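Local coordinates for universal stress protein (Mycobacterium smegmatis, PDB 5AHW) that binds cyclic AMP as a homodimeric universal stress protein of mycobacteria and probably takes part in cyclic-nucleotide signalling, at residues V7-D12 against D22-I27. Sequence-based numbering, arbitrary orientation.
Sequences VVVGTD and DRAGQI. With CMP (adenosine-3',5'-cyclic-monophosphate), chain K.
Ala24 sets its methyl group on Val9, CB to CB at 3.6 Å, where helix 15-31 crosses strand 6-10 of the parallel sheet. With Val9 CG1 between the backbone N and the carbonyl carbon (chi1 63°), both branches stand across the line to Ala24 CB, each 3.9 Å from it, and the methine side of Val9 CB meets the methyl. The small side chain lets the helix come close, the CA atoms of Val9 and Ala24 6.4 Å apart. Leu35 and Val112, on the two strands bordering 6-10, also touch Ala24 and complete this buried floor. Packing slackens toward Val7, whose CG1 stands 4.3 Å from Ala24 CB, and Ile27 CG2 stays 4.7 Å from Val7 CG2. Partly exposed Arg23 leads away from the strand to a salt bridge with Asp140 of the second subunit, whose Tyr4 packs on Arg23 and Ile27. Past Val9 the strand runs into the nucleotide pocket: Gly10 O accepts a hydrogen bond from cyclic AMP O2' at 2.5 Å, and Asp12 CB lies 3.5 Å from adenine N7. No hydrogen bond links helix to strand, so apolar contact alone joins these segments of the beta-alpha-beta unit; the strand's polar backbone serves neighbouring strands and ligand.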
loop_
_atom_site.group_PDB
_atom_site.type_symbol
_atom_site.label_atom_id
_atom_site.label_comp_id
_atom_site.label_asym_id
_atom_site.label_seq_id
_atom_site.Cartn_x
_atom_site.Cartn_y
_atom_site.Cartn_z
ATOM N N VAL B 7 -3.985 -1.175 -11.768
ATOM C CA VAL B 7 -4.205 -0.729 -10.401
ATOM C C VAL B 7 -5.711 -0.542 -10.217
ATOM O O VAL B 7 -6.361 0.054 -11.050
ATOM C CB VAL B 7 -3.532 0.595 -10.158
ATOM C CG1 VAL B 7 -3.788 1.081 -8.774
ATOM C CG2 VAL B 7 -2.024 0.514 -10.377
ATOM N N VAL B 8 -6.233 -1.073 -9.136
ATOM C CA VAL B 8 -7.613 -0.896 -8.771
ATOM C C VAL B 8 -7.753 -0.024 -7.539
ATOM O O VAL B 8 -7.101 -0.292 -6.549
ATOM C CB VAL B 8 -8.267 -2.251 -8.465
ATOM C CG1 VAL B 8 -9.687 -2.022 -7.951
ATOM C CG2 VAL B 8 -8.392 -3.096 -9.756
ATOM N N VAL B 9 -8.611 0.993 -7.618
ATOM C CA VAL B 9 -8.866 1.885 -6.510
ATOM C C VAL B 9 -10.336 1.942 -6.227
ATOM O O VAL B 9 -11.158 2.017 -7.131
ATOM C CB VAL B 9 -8.248 3.307 -6.679
ATOM C CG1 VAL B 9 -8.811 4.116 -7.872
ATOM C CG2 VAL B 9 -8.379 4.112 -5.367
ATOM N N GLY B 10 -10.664 1.858 -4.940
ATOM C CA GLY B 10 -12.034 1.909 -4.453
ATOM C C GLY B 10 -12.341 3.277 -3.923
ATOM O O GLY B 10 -11.558 3.830 -3.162
ATOM N N THR B 11 -13.430 3.866 -4.414
ATOM C CA THR B 11 -13.971 5.091 -3.859
ATOM C C THR B 11 -15.459 4.978 -3.528
ATOM O O THR B 11 -16.192 4.410 -4.318
ATOM C CB THR B 11 -13.766 6.297 -4.791
ATOM O OG1 THR B 11 -14.399 7.462 -4.210
ATOM C CG2 THR B 11 -14.298 6.079 -6.130
ATOM N N ASP B 12 -15.885 5.491 -2.366
ATOM C CA ASP B 12 -17.313 5.672 -2.030
ATOM C C ASP B 12 -17.804 7.130 -2.193
ATOM O O ASP B 12 -18.879 7.481 -1.736
ATOM C CB ASP B 12 -17.615 5.239 -0.621
ATOM C CG ASP B 12 -16.841 6.047 0.376
ATOM O OD1 ASP B 12 -15.894 6.753 -0.071
ATOM O OD2 ASP B 12 -17.120 5.927 1.578
ATOM N N ASP B 22 -6.499 10.123 -5.896
ATOM C CA ASP B 22 -5.355 10.953 -6.256
ATOM C C ASP B 22 -4.114 10.073 -6.259
ATOM O O ASP B 22 -3.414 10.038 -7.277
ATOM C CB ASP B 22 -5.094 12.083 -5.293
ATOM C CG ASP B 22 -6.126 13.103 -5.335
ATOM O OD1 ASP B 22 -6.895 13.098 -6.299
ATOM O OD2 ASP B 22 -6.246 13.892 -4.365
ATOM N N ARG B 23 -3.864 9.346 -5.155
ATOM C CA ARG B 23 -2.658 8.550 -5.042
ATOM C C ARG B 23 -2.629 7.399 -6.037
ATOM O O ARG B 23 -1.597 7.151 -6.673
ATOM C CB ARG B 23 -2.450 8.061 -3.638
ATOM C CG ARG B 23 -1.023 7.733 -3.311
ATOM C CD ARG B 23 -0.168 9.018 -3.217
ATOM N NE ARG B 23 -0.212 9.578 -1.837
ATOM C CZ ARG B 23 0.567 10.569 -1.414
ATOM N NH1 ARG B 23 1.399 11.177 -2.273
ATOM N NH2 ARG B 23 0.511 10.985 -0.147
ATOM N N ALA B 24 -3.738 6.678 -6.209
ATOM C CA ALA B 24 -3.716 5.619 -7.179
ATOM C C ALA B 24 -3.455 6.189 -8.548
ATOM O O ALA B 24 -2.807 5.567 -9.308
ATOM C CB ALA B 24 -5.009 4.836 -7.183
ATOM N N GLY B 25 -3.984 7.367 -8.854
ATOM C CA GLY B 25 -3.761 8.008 -10.137
ATOM C C GLY B 25 -2.310 8.381 -10.428
ATOM O O GLY B 25 -1.830 8.231 -11.568
ATOM N N GLN B 26 -1.619 8.832 -9.386
ATOM C CA GLN B 26 -0.192 9.125 -9.453
ATOM C C GLN B 26 0.575 7.843 -9.680
ATOM O O GLN B 26 1.443 7.781 -10.538
ATOM C CB GLN B 26 0.273 9.856 -8.165
ATOM C CG GLN B 26 -0.478 11.186 -7.997
ATOM C CD GLN B 26 -0.191 12.056 -6.740
ATOM O OE1 GLN B 26 -0.326 11.636 -5.559
ATOM N NE2 GLN B 26 0.146 13.319 -7.010
ATOM N N ILE B 27 0.248 6.790 -8.942
ATOM C CA ILE B 27 1.016 5.543 -9.067
ATOM C C ILE B 27 0.804 4.926 -10.423
ATOM O O ILE B 27 1.749 4.457 -11.069
ATOM C CB ILE B 27 0.690 4.559 -7.961
ATOM C CG1 ILE B 27 1.361 5.061 -6.727
ATOM C CG2 ILE B 27 1.234 3.171 -8.238
ATOM C CD1 ILE B 27 0.806 4.391 -5.508
HETATM P P CMP K . -11.400 6.086 2.598
HETATM O O1P CMP K . -10.252 7.088 2.569
HETATM O O2P CMP K . -12.676 6.778 2.737
HETATM O "O5'" CMP K . -11.214 4.908 3.632
HETATM C "C5'" CMP K . -11.864 3.614 3.570
HETATM C "C4'" CMP K . -11.785 3.166 2.138
HETATM O "O4'" CMP K . -12.541 2.002 1.857
HETATM C "C3'" CMP K . -12.302 4.160 1.167
HETATM O "O3'" CMP K . -11.438 5.288 1.183
HETATM C "C2'" CMP K . -12.382 3.338 -0.127
HETATM O "O2'" CMP K . -11.113 3.137 -0.765
HETATM C "C1'" CMP K . -12.872 2.005 0.464
HETATM N N9 CMP K . -14.345 1.978 0.293
HETATM C C8 CMP K . -15.280 2.246 1.223
HETATM N N7 CMP K . -16.512 2.195 0.694
HETATM C C5 CMP K . -16.379 1.876 -0.572
HETATM C C6 CMP K . -17.283 1.612 -1.706
HETATM N N6 CMP K . -18.593 1.701 -1.531
HETATM N N1 CMP K . -16.751 1.298 -2.895
HETATM C C2 CMP K . -15.431 1.205 -3.095
HETATM N N3 CMP K . -14.538 1.446 -2.112
HETATM C C4 CMP K . -14.953 1.769 -0.859
#